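PDB 3MSW: exported protein from Bacteroides fragilis, which is of unknown function but folds as a single-layer antiparallel beta-sheet thought to have evolved from beta-hairpin repeats. Local coordinates for residues Asn11-Met14 with Leu19-Arg22; Pro37-Lys42 with Glu67-Thr72; Ser86-Asn89 with Ser94-Leu97. One frame throughout, in Å; residues are numbered along the deposited sequence. Where two conformers were deposited one is given.

All three contacts belong to one continuous antiparallel sheet that follows the chain order, and all lie at the surface. Contacts 1 and 3 each join the two arms of a beta hairpin, 9-15 with 18-27 and 80-89 with 94-105, and their centres are about 24 Å apart. Contact 2 instead reaches over strand 51-60, joining 35-46 to 65-77 by side chains alone. Its strands pair with a strand of each hairpin, 35-46 with 18-27 and 65-77 with 80-89. The chemistry differs accordingly: contact 1 combines a beta bulge with a two-pronged salt bridge, contact 2 is one ion pair, and contact 3 adds an aromatic pair to regular pairing.

Contact 1 of 3, residues Asn11-Met14 with Leu19-Arg22; sequences NDTM and LVCR
The first beta hairpin of the sheet brings Asp12, Thr13 and Met14 of strand 9-15 against Leu19, Val20, Cys21 and Arg22 of strand 18-27. On the face that carries Asp12 and Arg22, the two side chains run alongside each other, and their carboxylate and guanidinium planes are only 4° apart. Arg22 takes hold side-on: NE meets Asp12 OD1 at 2.7 Å and NH2 meets Asp12 OD2 at 2.9 Å, each on the syn side of its oxygen. A bend at chi3 of Arg22 (-62°) turns the guanidinium back toward the carboxylate, and the two bonds together fix its rotation. Leu19 lies over one face of the same carboxylate, its CD1 3.5 Å from Asp12 CG. Next to it, the selenium of Met14, a selenomethionine, packs against Leu19 CB at 4.2 Å.

The backbone between these pairs forms a classic beta bulge, in which Val20 and Cys21 both face Thr13. Thr13 O accepts from Val20 N at 2.9 Å and only weakly from Cys21 N at 3.4 Å, while Thr13 N donates to Cys21 O at 2.8 Å. The extra residue shifts the register by one between Thr13 and Met14. On the face that carries Thr13 and Cys21, a water donates to Asn11 O and is hydrogen-bonded to Thr13 OG1. Strand 9-15 is outermost in the chain, whereas strand 18-27 is flanked on its other side by strand 35-46, where Tyr45 OH is hydrogen-bonded to Leu19 O and Cys21 rests on Met40.

Contact 2 of 3, residues Pro37-Lys42 with Glu67-Thr72; sequences PVKMYK and ETESRT
Lys39 and Glu69 meet over one face of the single-layer sheet, their side chains crossing at about a right angle above the intervening strand 51-60. Their CA atoms are 9.3 Å apart, too far for backbone pairing between 37-42 and 67-72, and the two side chains bridge that gap. Glu69 approaches as a straight arm: CG stands opposite the backbone N (chi1 172°) and the chain stays extended beyond it, carrying the carboxylate toward strand 35-46. Lys39 comes by a less direct path, bent at chi2 and chi3, which brings its ammonium group to the carboxylate.

Both residues sit in classic beta bulges. Val38 and Lys39 together face Ile24 of strand 18-27, while Glu69 and Ser70 together face Thr56 of the strand between. Along its way Glu69 also touches Ala58 of that strand. The salt bridge thus joins strands that are next-but-one neighbours in the sheet. Lys39 CE lies 3.6 Å from Glu69 OE1, and the bond itself runs from Lys39 NZ to the syn lone pair of Glu69 OE1 at 2.9 Å.

Contact 3 of 3, residues Ser86-Asn89 with Ser94-Leu97; sequences SVWN and SFDL
Ser86, at the start of the paired stretch, lies opposite Leu97 in the hairpin of strands 80-89 and 94-105. Ser86 OG packs 3.4 Å from Leu97 CD2, and a water hydrogen-bonded to that hydroxyl donates weakly to Phe95 O. Val87 follows as a hydrogen-bonded pair with Asp96, giving and accepting one bond each: Val87 N to Asp96 O and Asp96 N to Val87 O are both 2.8 Å.

Trp88 supplies the aromatic part of the contact. Its six-membered ring turns an edge to the face of Phe95 in a T-shaped pair, the planes 72° apart and the centroids separated by 4.9 Å. CE3 is the indole atom that points in, lying over the centre of the Phe95 ring, while one face of the indole covers the backbone of Ser94.

Asn89 N donates to Ser94 O at 2.8 Å. With CG anti to the backbone N, its amide reaches along the other face of the hairpin, and Asn89 ND2 donates to Asp96 OD2 at 2.8 Å in a nearly straight bond (168°). The amide and carboxylate planes stand 82° apart. On its other side strand 80-89 is hydrogen-bonded to strand 65-77, through Ser86 with Arg71 and Trp88 with Glu69, and Thr68 of that strand touches both Trp88 and Phe95.

Contact 1 of 3, residues Asn11-Met14 with Leu19-Arg22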
loop_
_atom_site.group_PDB
_atom_site.type_symbol
_atom_site.label_atom_id
_atom_site.label_comp_id
_atom_site.label_asym_id
_atom_site.label_seq_id
_atom_site.Cartn_x
_atom_site.Cartn_y
_atom_site.Cartn_z
ATOM N N ASN A 11 -11.646 -4.754 -9.881
ATOM C CA ASN A 11 -12.704 -3.849 -10.302
ATOM C C ASN A 11 -12.515 -2.515 -9.599
ATOM O O ASN A 11 -12.613 -2.446 -8.367
ATOM C CB ASN A 11 -14.084 -4.438 -10.051
ATOM C CG ASN A 11 -15.180 -3.590 -10.645
ATOM O OD1 ASN A 11 -15.071 -3.103 -11.767
ATOM N ND2 ASN A 11 -16.216 -3.319 -9.867
ATOM N N ASP A 12 -12.250 -1.465 -10.399
ATOM C CA ASP A 12 -12.020 -0.086 -9.970
ATOM C C ASP A 12 -13.266 0.778 -9.943
ATOM O O ASP A 12 -14.085 0.730 -10.865
ATOM C CB ASP A 12 -10.978 0.591 -10.880
ATOM C CG ASP A 12 -9.566 0.034 -10.688
ATOM O OD1 ASP A 12 -9.382 -0.820 -9.806
ATOM O OD2 ASP A 12 -8.635 0.485 -11.410
ATOM N N THR A 13 -13.384 1.604 -8.894
ATOM C CA THR A 13 -14.435 2.624 -8.805
ATOM C C THR A 13 -13.720 3.974 -8.868
ATOM O O THR A 13 -12.848 4.253 -8.045
ATOM C CB THR A 13 -15.296 2.468 -7.556
ATOM O OG1 THR A 13 -15.787 1.128 -7.503
ATOM C CG2 THR A 13 -16.470 3.460 -7.521
HETATM N N MSE A 14 -14.106 4.812 -9.848
HETATM C CA MSE A 14 -13.565 6.159 -10.078
HETATM C C MSE A 14 -14.522 7.215 -9.518
HETATM O O MSE A 14 -15.738 7.039 -9.575
HETATM C CB MSE A 14 -13.430 6.425 -11.597
HETATM C CG MSE A 14 -12.551 5.382 -12.329
HETATM SE SE MSE A 14 -10.750 5.211 -11.653
HETATM C CE MSE A 14 -10.038 6.828 -12.261
ATOM N N LEU A 19 -9.032 7.151 -8.603
ATOM C CA LEU A 19 -9.383 5.824 -8.125
ATOM C C LEU A 19 -9.721 5.901 -6.638
ATOM O O LEU A 19 -8.866 6.260 -5.829
ATOM C CB LEU A 19 -8.195 4.878 -8.371
ATOM C CG LEU A 19 -8.330 3.474 -7.804
ATOM C CD1 LEU A 19 -9.422 2.711 -8.502
ATOM C CD2 LEU A 19 -6.993 2.706 -7.899
ATOM N N VAL A 20 -10.966 5.582 -6.271
ATOM C CA VAL A 20 -11.377 5.632 -4.858
ATOM C C VAL A 20 -11.521 4.230 -4.238
ATOM O O VAL A 20 -11.468 4.075 -3.022
ATOM C CB VAL A 20 -12.611 6.542 -4.592
ATOM C CG1 VAL A 20 -12.294 8.003 -4.924
ATOM C CG2 VAL A 20 -13.859 6.052 -5.341
ATOM N N CYS A 21 -11.706 3.222 -5.065
ATOM C CA CYS A 21 -11.819 1.856 -4.546
ATOM C C CYS A 21 -11.333 0.874 -5.555
ATOM O O CYS A 21 -11.622 1.014 -6.741
ATOM C CB CYS A 21 -13.262 1.549 -4.127
ATOM S SG CYS A 21 -13.483 -0.115 -3.450
ATOM N N ARG A 22 -10.596 -0.135 -5.105
ATOM C CA ARG A 22 -10.187 -1.214 -5.987
ATOM C C ARG A 22 -10.523 -2.504 -5.258
ATOM O O ARG A 22 -10.035 -2.721 -4.140
ATOM C CB ARG A 22 -8.681 -1.177 -6.348
ATOM C CG ARG A 22 -8.250 -2.515 -7.036
ATOM C CD ARG A 22 -6.876 -2.381 -7.669
ATOM N NE ARG A 22 -6.928 -1.359 -8.709
ATOM C CZ ARG A 22 -5.873 -0.899 -9.366
ATOM N NH1 ARG A 22 -4.666 -1.375 -9.106
ATOM N NH2 ARG A 22 -6.017 0.050 -10.280
HETATM O O HOH W 1 -14.321 -1.031 -6.821
#

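Contact 2 of 3, residues Pro37-Lys42 with Glu67-Thr72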
loop_
_atom_site.group_PDB
_atom_site.type_symbol
_atom_site.label_atom_id
_atom_site.label_comp_id
_atom_site.label_asym_id
_atom_site.label_seq_id
_atom_site.Cartn_x
_atom_site.Cartn_y
_atom_site.Cartn_z
ATOM N N PRO A 37 -14.673 -12.257 -3.524
ATOM C CA PRO A 37 -13.849 -11.133 -3.035
ATOM C C PRO A 37 -12.700 -11.624 -2.181
ATOM O O PRO A 37 -12.830 -12.614 -1.457
ATOM C CB PRO A 37 -14.824 -10.261 -2.238
ATOM C CG PRO A 37 -15.984 -11.123 -1.937
ATOM C CD PRO A 37 -16.026 -12.251 -2.929
ATOM N N VAL A 38 -11.550 -10.981 -2.329
ATOM C CA VAL A 38 -10.340 -11.350 -1.604
ATOM C C VAL A 38 -9.800 -10.138 -0.857
ATOM O O VAL A 38 -9.419 -10.237 0.316
ATOM C CB VAL A 38 -9.272 -11.959 -2.590
ATOM C CG1 VAL A 38 -7.910 -12.109 -1.922
ATOM C CG2 VAL A 38 -9.731 -13.317 -3.130
ATOM N N LYS A 39 -9.733 -8.989 -1.555
ATOM C CA LYS A 39 -9.118 -7.802 -1.000
ATOM C C LYS A 39 -9.832 -6.580 -1.506
ATOM O O LYS A 39 -10.444 -6.611 -2.581
ATOM C CB LYS A 39 -7.624 -7.763 -1.458
ATOM C CG LYS A 39 -6.605 -7.372 -0.382
ATOM C CD LYS A 39 -6.432 -8.482 0.666
ATOM C CE LYS A 39 -5.063 -9.113 0.675
ATOM N NZ LYS A 39 -4.987 -10.106 1.759
HETATM N N MSE A 40 -9.798 -5.512 -0.715
HETATM C CA MSE A 40 -10.348 -4.223 -1.127
HETATM C C MSE A 40 -9.476 -3.066 -0.664
HETATM O O MSE A 40 -9.089 -2.998 0.507
HETATM C CB MSE A 40 -11.782 -4.036 -0.683
HETATM C CG MSE A 40 -12.381 -2.711 -1.221
HETATM SE SE MSE A 40 -14.168 -2.741 -0.812
HETATM C CE MSE A 40 -14.046 -2.570 1.157
ATOM N N TYR A 41 -9.186 -2.143 -1.592
ATOM C CA TYR A 41 -8.409 -0.947 -1.286
ATOM C C TYR A 41 -9.310 0.247 -1.415
ATOM O O TYR A 41 -10.013 0.384 -2.423
ATOM C CB TYR A 41 -7.224 -0.779 -2.243
ATOM C CG TYR A 41 -6.363 -2.010 -2.426
ATOM C CD1 TYR A 41 -5.852 -2.698 -1.330
ATOM C CD2 TYR A 41 -5.972 -2.426 -3.695
ATOM C CE1 TYR A 41 -5.016 -3.804 -1.492
ATOM C CE2 TYR A 41 -5.147 -3.542 -3.870
ATOM C CZ TYR A 41 -4.671 -4.227 -2.765
ATOM O OH TYR A 41 -3.862 -5.323 -2.924
ATOM N N LYS A 42 -9.277 1.109 -0.403
ATOM C CA LYS A 42 -10.026 2.367 -0.373
ATOM C C LYS A 42 -9.015 3.506 -0.370
ATOM O O LYS A 42 -8.087 3.492 0.434
ATOM C CB LYS A 42 -10.925 2.447 0.873
ATOM C CG LYS A 42 -12.032 1.386 0.918
ATOM C CD LYS A 42 -13.200 1.757 -0.001
ATOM C CE LYS A 42 -14.342 0.790 0.127
ATOM N NZ LYS A 42 -15.221 0.804 -1.068
ATOM N N GLU A 67 -12.357 -7.068 6.784
ATOM C CA GLU A 67 -11.609 -6.769 7.998
ATOM C C GLU A 67 -10.400 -5.938 7.652
ATOM O O GLU A 67 -9.763 -6.198 6.630
ATOM C CB GLU A 67 -11.159 -8.037 8.697
ATOM C CG GLU A 67 -11.648 -8.097 10.127
ATOM C CD GLU A 67 -12.084 -9.484 10.536
ATOM O OE1 GLU A 67 -11.331 -10.443 10.258
ATOM O OE2 GLU A 67 -13.182 -9.615 11.118
ATOM N N THR A 68 -10.096 -4.943 8.505
ATOM C CA THR A 68 -8.976 -4.015 8.372
ATOM C C THR A 68 -7.670 -4.839 8.367
ATOM O O THR A 68 -7.452 -5.676 9.264
ATOM C CB THR A 68 -9.002 -3.021 9.549
ATOM O OG1 THR A 68 -10.303 -2.454 9.703
ATOM C CG2 THR A 68 -7.993 -1.935 9.404
ATOM N N GLU A 69 -6.847 -4.637 7.346
ATOM C CA GLU A 69 -5.578 -5.352 7.214
ATOM C C GLU A 69 -4.387 -4.402 7.384
ATOM O O GLU A 69 -3.477 -4.672 8.181
ATOM C CB GLU A 69 -5.517 -6.088 5.856
ATOM C CG GLU A 69 -4.149 -6.703 5.554
ATOM C CD GLU A 69 -4.047 -7.570 4.315
ATOM O OE1 GLU A 69 -4.828 -8.536 4.197
ATOM O OE2 GLU A 69 -3.112 -7.352 3.517
ATOM N N SER A 70 -4.395 -3.282 6.637
ATOM C CA SER A 70 -3.279 -2.364 6.672
ATOM C C SER A 70 -3.647 -0.969 6.190
ATOM O O SER A 70 -4.741 -0.758 5.677
ATOM C CB SER A 70 -2.129 -2.902 5.821
ATOM O OG SER A 70 -2.440 -2.888 4.442
ATOM N N ARG A 71 -2.698 -0.026 6.345
ATOM C CA ARG A 71 -2.870 1.353 5.904
ATOM C C ARG A 71 -1.540 1.866 5.338
ATOM O O ARG A 71 -0.493 1.579 5.922
ATOM C CB ARG A 71 -3.334 2.195 7.093
ATOM C CG ARG A 71 -3.562 3.662 6.751
ATOM C CD ARG A 71 -4.492 4.304 7.737
ATOM N NE ARG A 71 -5.873 3.981 7.416
ATOM C CZ ARG A 71 -6.914 4.383 8.130
ATOM N NH1 ARG A 71 -6.736 5.145 9.206
ATOM N NH2 ARG A 71 -8.144 4.034 7.772
ATOM N N THR A 72 -1.581 2.575 4.176
ATOM C CA THR A 72 -0.403 3.163 3.539
ATOM C C THR A 72 -0.663 4.656 3.401
ATOM O O THR A 72 -1.681 5.060 2.830
ATOM C CB THR A 72 -0.104 2.506 2.180
ATOM O OG1 THR A 72 0.033 1.102 2.344
ATOM C CG2 THR A 72 1.166 3.066 1.523
#

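Contact 3 of 3, residues Ser86-Asn89 with Ser94-Leu97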
loop_
_atom_site.group_PDB
_atom_site.type_symbol
_atom_site.label_atom_id
_atom_site.label_comp_id
_atom_site.label_asym_id
_atom_site.label_seq_id
_atom_site.Cartn_x
_atom_site.Cartn_y
_atom_site.Cartn_z
ATOM N N SER A 86 1.563 0.648 7.612
ATOM C CA SER A 86 1.195 0.200 8.954
ATOM C C SER A 86 0.302 -1.037 8.871
ATOM O O SER A 86 -0.504 -1.156 7.951
ATOM C CB SER A 86 0.457 1.304 9.704
ATOM O OG SER A 86 1.305 2.408 9.978
ATOM N N VAL A 87 0.448 -1.947 9.827
ATOM C CA VAL A 87 -0.325 -3.188 9.866
ATOM C C VAL A 87 -1.358 -3.054 10.979
ATOM O O VAL A 87 -1.019 -2.596 12.078
ATOM C CB VAL A 87 0.617 -4.417 10.079
ATOM C CG1 VAL A 87 -0.171 -5.721 10.160
ATOM C CG2 VAL A 87 1.645 -4.510 8.966
ATOM N N TRP A 88 -2.615 -3.455 10.701
ATOM C CA TRP A 88 -3.670 -3.422 11.714
ATOM C C TRP A 88 -3.371 -4.470 12.792
ATOM O O TRP A 88 -3.137 -5.648 12.472
ATOM C CB TRP A 88 -5.055 -3.670 11.088
ATOM C CG TRP A 88 -6.182 -3.668 12.080
ATOM C CD1 TRP A 88 -6.876 -4.752 12.541
ATOM C CD2 TRP A 88 -6.723 -2.526 12.760
ATOM N NE1 TRP A 88 -7.819 -4.353 13.460
ATOM C CE2 TRP A 88 -7.771 -2.990 13.588
ATOM C CE3 TRP A 88 -6.449 -1.146 12.719
ATOM C CZ2 TRP A 88 -8.528 -2.129 14.385
ATOM C CZ3 TRP A 88 -7.211 -0.291 13.499
ATOM C CH2 TRP A 88 -8.257 -0.780 14.296
ATOM N N ASN A 89 -3.350 -4.029 14.063
ATOM C CA ASN A 89 -3.130 -4.928 15.186
ATOM C C ASN A 89 -4.514 -5.204 15.848
ATOM O O ASN A 89 -5.005 -4.376 16.622
ATOM C CB ASN A 89 -2.092 -4.357 16.166
ATOM C CG ASN A 89 -1.654 -5.309 17.263
ATOM O OD1 ASN A 89 -2.434 -6.108 17.803
ATOM N ND2 ASN A 89 -0.408 -5.183 17.680
ATOM N N SER A 94 -5.488 -0.804 16.879
ATOM C CA SER A 94 -4.721 0.285 16.288
ATOM C C SER A 94 -3.748 -0.234 15.229
ATOM O O SER A 94 -3.487 -1.439 15.145
ATOM C CB SER A 94 -3.971 1.058 17.373
ATOM O OG SER A 94 -3.044 0.233 18.061
ATOM N N PHE A 95 -3.212 0.689 14.431
ATOM C CA PHE A 95 -2.247 0.396 13.373
ATOM C C PHE A 95 -0.812 0.495 13.878
ATOM O O PHE A 95 -0.407 1.561 14.350
ATOM C CB PHE A 95 -2.434 1.382 12.208
ATOM C CG PHE A 95 -3.584 1.089 11.285
ATOM C CD1 PHE A 95 -3.506 0.056 10.354
ATOM C CD2 PHE A 95 -4.723 1.886 11.297
ATOM C CE1 PHE A 95 -4.574 -0.215 9.498
ATOM C CE2 PHE A 95 -5.789 1.612 10.444
ATOM C CZ PHE A 95 -5.702 0.572 9.541
ATOM N N ASP A 96 -0.020 -0.581 13.710
ATOM C CA ASP A 96 1.401 -0.581 14.052
ATOM C C ASP A 96 2.240 -0.177 12.823
ATOM O O ASP A 96 2.138 -0.824 11.777
ATOM C CB ASP A 96 1.851 -1.971 14.533
ATOM C CG ASP A 96 1.318 -2.424 15.883
ATOM O OD1 ASP A 96 0.826 -1.563 16.652
ATOM O OD2 ASP A 96 1.411 -3.631 16.176
ATOM N N LEU A 97 3.094 0.862 12.962
ATOM C CA LEU A 97 4.006 1.311 11.898
ATOM C C LEU A 97 4.932 0.134 11.568
ATOM O O LEU A 97 5.415 -0.503 12.488
ATOM C CB LEU A 97 4.815 2.539 12.379
ATOM C CG LEU A 97 4.174 3.926 12.178
ATOM C CD1 LEU A 97 5.004 5.006 12.839
ATOM C CD2 LEU A 97 4.025 4.268 10.700
HETATM O O HOH W 2 0.511 4.066 12.363
#